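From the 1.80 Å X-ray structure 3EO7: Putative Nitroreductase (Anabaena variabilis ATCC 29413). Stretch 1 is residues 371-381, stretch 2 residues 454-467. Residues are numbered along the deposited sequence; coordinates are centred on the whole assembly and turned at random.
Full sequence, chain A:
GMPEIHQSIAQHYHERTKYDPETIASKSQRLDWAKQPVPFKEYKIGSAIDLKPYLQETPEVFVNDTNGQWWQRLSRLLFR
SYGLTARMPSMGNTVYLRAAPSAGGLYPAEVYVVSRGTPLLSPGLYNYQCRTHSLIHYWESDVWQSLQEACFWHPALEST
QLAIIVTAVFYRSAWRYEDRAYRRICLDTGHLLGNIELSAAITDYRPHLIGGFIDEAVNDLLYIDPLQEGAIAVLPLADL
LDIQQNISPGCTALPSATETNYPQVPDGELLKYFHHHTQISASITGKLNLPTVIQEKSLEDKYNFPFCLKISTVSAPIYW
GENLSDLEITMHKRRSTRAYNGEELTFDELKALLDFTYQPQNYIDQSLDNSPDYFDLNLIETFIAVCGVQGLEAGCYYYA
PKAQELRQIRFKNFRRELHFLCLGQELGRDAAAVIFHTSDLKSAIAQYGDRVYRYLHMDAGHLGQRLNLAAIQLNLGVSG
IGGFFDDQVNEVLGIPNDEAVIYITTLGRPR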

# COMPACT_ATOMS: atom_id res chain seq x y z
N SER A 371 -13.58 -8.53 5.26
CA SER A 371 -12.38 -8.33 6.08
C SER A 371 -11.11 -8.69 5.30
O SER A 371 -10.51 -9.74 5.48
CB SER A 371 -12.49 -9.13 7.37
OG SER A 371 -11.44 -8.74 8.24
N PRO A 372 -10.72 -7.81 4.38
CA PRO A 372 -9.51 -8.08 3.59
C PRO A 372 -8.29 -8.08 4.52
O PRO A 372 -8.29 -7.43 5.58
CB PRO A 372 -9.45 -6.89 2.62
CG PRO A 372 -10.41 -5.89 3.15
CD PRO A 372 -11.30 -6.49 4.10
N ASP A 373 -7.26 -8.83 4.13
CA ASP A 373 -6.10 -8.93 4.96
C ASP A 373 -5.28 -7.63 4.95
O ASP A 373 -5.01 -7.04 3.89
CB ASP A 373 -5.16 -10.04 4.48
CG ASP A 373 -5.72 -11.42 4.68
OD1 ASP A 373 -6.69 -11.62 5.46
OD2 ASP A 373 -5.11 -12.34 4.12
N TYR A 374 -4.85 -7.27 6.16
CA TYR A 374 -3.83 -6.27 6.42
C TYR A 374 -2.81 -6.99 7.32
O TYR A 374 -3.08 -8.05 7.87
CB TYR A 374 -4.39 -5.08 7.19
CG TYR A 374 -5.30 -4.21 6.34
CD1 TYR A 374 -6.62 -4.55 6.13
CD2 TYR A 374 -4.84 -3.03 5.76
CE1 TYR A 374 -7.46 -3.73 5.35
CE2 TYR A 374 -5.67 -2.23 4.99
CZ TYR A 374 -6.98 -2.59 4.79
OH TYR A 374 -7.81 -1.81 4.03
N PHE A 375 -1.67 -6.36 7.55
CA PHE A 375 -0.66 -6.92 8.45
C PHE A 375 -1.15 -6.75 9.88
O PHE A 375 -1.33 -7.75 10.60
CB PHE A 375 0.71 -6.29 8.19
CG PHE A 375 1.22 -6.59 6.83
CD1 PHE A 375 1.63 -7.88 6.51
CD2 PHE A 375 1.31 -5.61 5.86
CE1 PHE A 375 2.08 -8.18 5.25
CE2 PHE A 375 1.75 -5.91 4.59
CZ PHE A 375 2.16 -7.20 4.29
N ASP A 376 -1.40 -5.51 10.30
CA ASP A 376 -2.02 -5.28 11.60
C ASP A 376 -2.56 -3.87 11.74
O ASP A 376 -1.84 -2.97 12.16
CB ASP A 376 -1.07 -5.61 12.76
CG ASP A 376 -1.79 -5.70 14.10
OD1 ASP A 376 -2.96 -5.30 14.16
OD2 ASP A 376 -1.20 -6.18 15.08
N LEU A 377 -3.82 -3.69 11.40
CA LEU A 377 -4.47 -2.37 11.52
C LEU A 377 -4.61 -1.87 12.94
O LEU A 377 -4.77 -0.66 13.17
CB LEU A 377 -5.80 -2.35 10.81
CG LEU A 377 -5.77 -2.26 9.30
CD1 LEU A 377 -7.19 -2.04 8.79
CD2 LEU A 377 -4.85 -1.12 8.85
N ASN A 378 -4.51 -2.78 13.91
CA ASN A 378 -4.56 -2.34 15.28
C ASN A 378 -3.41 -1.40 15.66
O ASN A 378 -3.49 -0.74 16.67
CB ASN A 378 -4.57 -3.51 16.23
CG ASN A 378 -5.84 -4.32 16.12
OD1 ASN A 378 -6.95 -3.76 16.04
ND2 ASN A 378 -5.70 -5.64 16.11
N LEU A 379 -2.37 -1.34 14.82
CA LEU A 379 -1.22 -0.51 15.09
C LEU A 379 -1.32 0.90 14.48
O LEU A 379 -0.44 1.73 14.69
CB LEU A 379 0.03 -1.19 14.54
CG LEU A 379 0.30 -2.63 15.02
CD1 LEU A 379 1.58 -3.16 14.38
CD2 LEU A 379 0.39 -2.66 16.55
N ILE A 380 -2.36 1.13 13.68
CA ILE A 380 -2.49 2.38 12.95
C ILE A 380 -3.69 3.19 13.46
O ILE A 380 -4.78 2.65 13.67
CB ILE A 380 -2.65 2.09 11.45
CG1 ILE A 380 -1.30 1.58 10.89
CG2 ILE A 380 -3.11 3.35 10.67
CD1 ILE A 380 -1.45 0.97 9.64
N GLU A 381 -3.45 4.46 13.72
CA GLU A 381 -4.50 5.38 14.12
C GLU A 381 -4.73 6.37 12.98
O GLU A 381 -3.85 6.63 12.15
CB GLU A 381 -4.11 6.07 15.41
CG GLU A 381 -3.96 5.13 16.61
CD GLU A 381 -5.20 4.35 16.93
OE1 GLU A 381 -6.32 4.91 16.80
OE2 GLU A 381 -5.07 3.17 17.32
N ARG A 454 7.90 -2.12 8.02
CA ARG A 454 7.37 -2.50 6.71
C ARG A 454 5.84 -2.62 6.76
O ARG A 454 5.14 -2.11 5.92
CB ARG A 454 7.89 -3.88 6.31
CG ARG A 454 9.36 -4.02 6.22
CD ARG A 454 9.63 -5.43 5.65
NE ARG A 454 11.03 -5.78 5.76
CZ ARG A 454 11.55 -6.93 5.34
NH1 ARG A 454 10.77 -7.85 4.77
NH2 ARG A 454 12.84 -7.15 5.48
N TYR A 455 5.37 -3.31 7.79
CA TYR A 455 3.95 -3.62 7.94
C TYR A 455 3.12 -2.36 8.06
O TYR A 455 2.05 -2.24 7.46
CB TYR A 455 3.69 -4.50 9.15
CG TYR A 455 4.40 -5.86 9.19
CD1 TYR A 455 4.73 -6.56 8.03
CD2 TYR A 455 4.63 -6.50 10.41
CE1 TYR A 455 5.29 -7.79 8.09
CE2 TYR A 455 5.21 -7.76 10.49
CZ TYR A 455 5.55 -8.42 9.31
OH TYR A 455 6.11 -9.69 9.33
N LEU A 456 3.61 -1.43 8.85
CA LEU A 456 2.88 -0.18 9.08
C LEU A 456 2.68 0.61 7.79
O LEU A 456 1.57 1.12 7.51
CB LEU A 456 3.64 0.72 10.09
CG LEU A 456 3.76 0.24 11.52
CD1 LEU A 456 4.72 1.10 12.37
CD2 LEU A 456 2.33 0.14 12.14
N HIS A 457 3.76 0.75 7.03
CA HIS A 457 3.75 1.56 5.82
C HIS A 457 2.93 0.86 4.74
O HIS A 457 2.15 1.51 4.05
CB HIS A 457 5.18 1.90 5.39
CG HIS A 457 5.80 2.98 6.21
ND1 HIS A 457 6.35 2.75 7.46
CD2 HIS A 457 5.92 4.31 5.98
CE1 HIS A 457 6.79 3.89 7.95
NE2 HIS A 457 6.53 4.86 7.09
N MSE A 458 3.06 -0.47 4.63
CA MSE A 458 2.23 -1.20 3.66
C MSE A 458 0.74 -1.08 4.04
O MSE A 458 -0.11 -0.86 3.17
CB MSE A 458 2.65 -2.64 3.52
CG MSE A 458 3.95 -2.76 2.71
SE MSE A 458 4.43 -4.60 2.33
CE MSE A 458 5.06 -5.16 4.04
N ASP A 459 0.40 -1.21 5.31
CA ASP A 459 -1.00 -1.07 5.72
C ASP A 459 -1.55 0.34 5.43
O ASP A 459 -2.68 0.46 4.97
CB ASP A 459 -1.20 -1.41 7.19
CG ASP A 459 -1.23 -2.92 7.45
OD1 ASP A 459 -1.35 -3.73 6.47
OD2 ASP A 459 -1.13 -3.29 8.67
N ALA A 460 -0.76 1.38 5.70
CA ALA A 460 -1.16 2.75 5.42
C ALA A 460 -1.40 2.97 3.94
O ALA A 460 -2.39 3.62 3.54
CB ALA A 460 -0.14 3.75 5.99
N GLY A 461 -0.52 2.43 3.10
CA GLY A 461 -0.71 2.52 1.65
C GLY A 461 -1.95 1.78 1.18
O GLY A 461 -2.63 2.22 0.26
N HIS A 462 -2.25 0.65 1.81
CA HIS A 462 -3.43 -0.16 1.49
C HIS A 462 -4.69 0.67 1.83
O HIS A 462 -5.58 0.85 0.99
CB HIS A 462 -3.33 -1.49 2.24
CG HIS A 462 -4.45 -2.46 1.98
ND1 HIS A 462 -4.38 -3.77 2.42
CD2 HIS A 462 -5.66 -2.34 1.37
CE1 HIS A 462 -5.49 -4.40 2.10
NE2 HIS A 462 -6.28 -3.57 1.45
N LEU A 463 -4.77 1.22 3.03
CA LEU A 463 -5.86 2.14 3.39
C LEU A 463 -5.90 3.29 2.38
O LEU A 463 -6.97 3.66 1.90
CB LEU A 463 -5.67 2.67 4.82
CG LEU A 463 -5.83 1.67 5.96
CD1 LEU A 463 -5.45 2.36 7.30
CD2 LEU A 463 -7.28 1.08 6.01
N GLY A 464 -4.75 3.88 2.10
CA GLY A 464 -4.65 4.97 1.15
C GLY A 464 -5.27 4.62 -0.20
O GLY A 464 -5.99 5.42 -0.79
N GLN A 465 -5.05 3.41 -0.69
CA GLN A 465 -5.57 3.09 -2.01
C GLN A 465 -7.09 3.03 -1.99
O GLN A 465 -7.74 3.43 -2.95
CB GLN A 465 -4.96 1.81 -2.56
CG GLN A 465 -5.35 1.53 -4.01
CD GLN A 465 -4.80 2.54 -5.03
OE1 GLN A 465 -4.09 3.47 -4.69
NE2 GLN A 465 -5.14 2.33 -6.31
N ARG A 466 -7.65 2.51 -0.90
CA ARG A 466 -9.10 2.45 -0.79
C ARG A 466 -9.65 3.88 -0.77
O ARG A 466 -10.65 4.16 -1.41
CB ARG A 466 -9.52 1.67 0.45
CG ARG A 466 -9.16 0.18 0.39
CD ARG A 466 -9.68 -0.59 1.61
NE ARG A 466 -11.14 -0.76 1.61
CZ ARG A 466 -11.78 -1.86 1.22
NH1 ARG A 466 -11.10 -2.89 0.78
NH2 ARG A 466 -13.10 -1.95 1.27
N LEU A 467 -8.98 4.78 -0.06
CA LEU A 467 -9.40 6.18 -0.01
C LEU A 467 -9.29 6.84 -1.39
O LEU A 467 -10.17 7.60 -1.78
CB LEU A 467 -8.54 7.00 1.00
CG LEU A 467 -8.75 6.82 2.50
CD1 LEU A 467 -7.58 7.40 3.32
CD2 LEU A 467 -10.10 7.50 2.88
O HOH W 1 0.62 -2.48 10.59

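The apolar centre of this contact lies where a loop crosses one side of a helix. Phe 375 points its CA-to-CB bond toward the helix and packs against Tyr 455 and Met 458. Its CB is 3.6 Å from CB of Tyr 455, and its CE2 is 3.4 Å from CE of Met 458, a selenomethionine. The Phe 375 and Tyr 455 rings are nearly parallel, with planes at 19°. Their centroids are 5.0 Å apart and slid sideways, so the rings barely overlap. SE of Met 458 lies 4.8 Å from the Phe 375 ring centroid, in an oblique approach.

A second apolar patch comes from the 3-10 segment and the residue after it. Leu 379 CB meets Leu 456 CD2 at 3.6 Å. Ile 380 CD1 reaches CB of Asp 459 at 3.4 Å, and Leu 377 CD2 lies 3.9 Å from Leu 463 CD1.

Tyr 374 leads from this patch to the more polar side chains. Its ring forms an offset stack with the His 462 ring, with centroids 3.8 Å apart and planes at 16°. OH of Tyr 374 lies 3.3 Å from CD of Arg 466. At the edge of the His 462 ring, CE1 lies 3.2 Å from O of Asp 373. Pro 372 CG is 3.9 Å from NH1 of Arg 466.

The direct hydrogen bonds across the contact all end on Asp 459. Phe 375 N donates to Asp 459 OD1 at 2.9 Å, and Asp 376 N donates to Asp 459 OD2 at 2.8 Å. Both are nearly straight, at 170° and 168°. One carboxylate thus receives two successive backbone amides and ties the loop to the helix. Water 1 adds a bridge, donating to Asp 459 OD2 at 2.7 Å and to Asp 376 O at 3.0 Å.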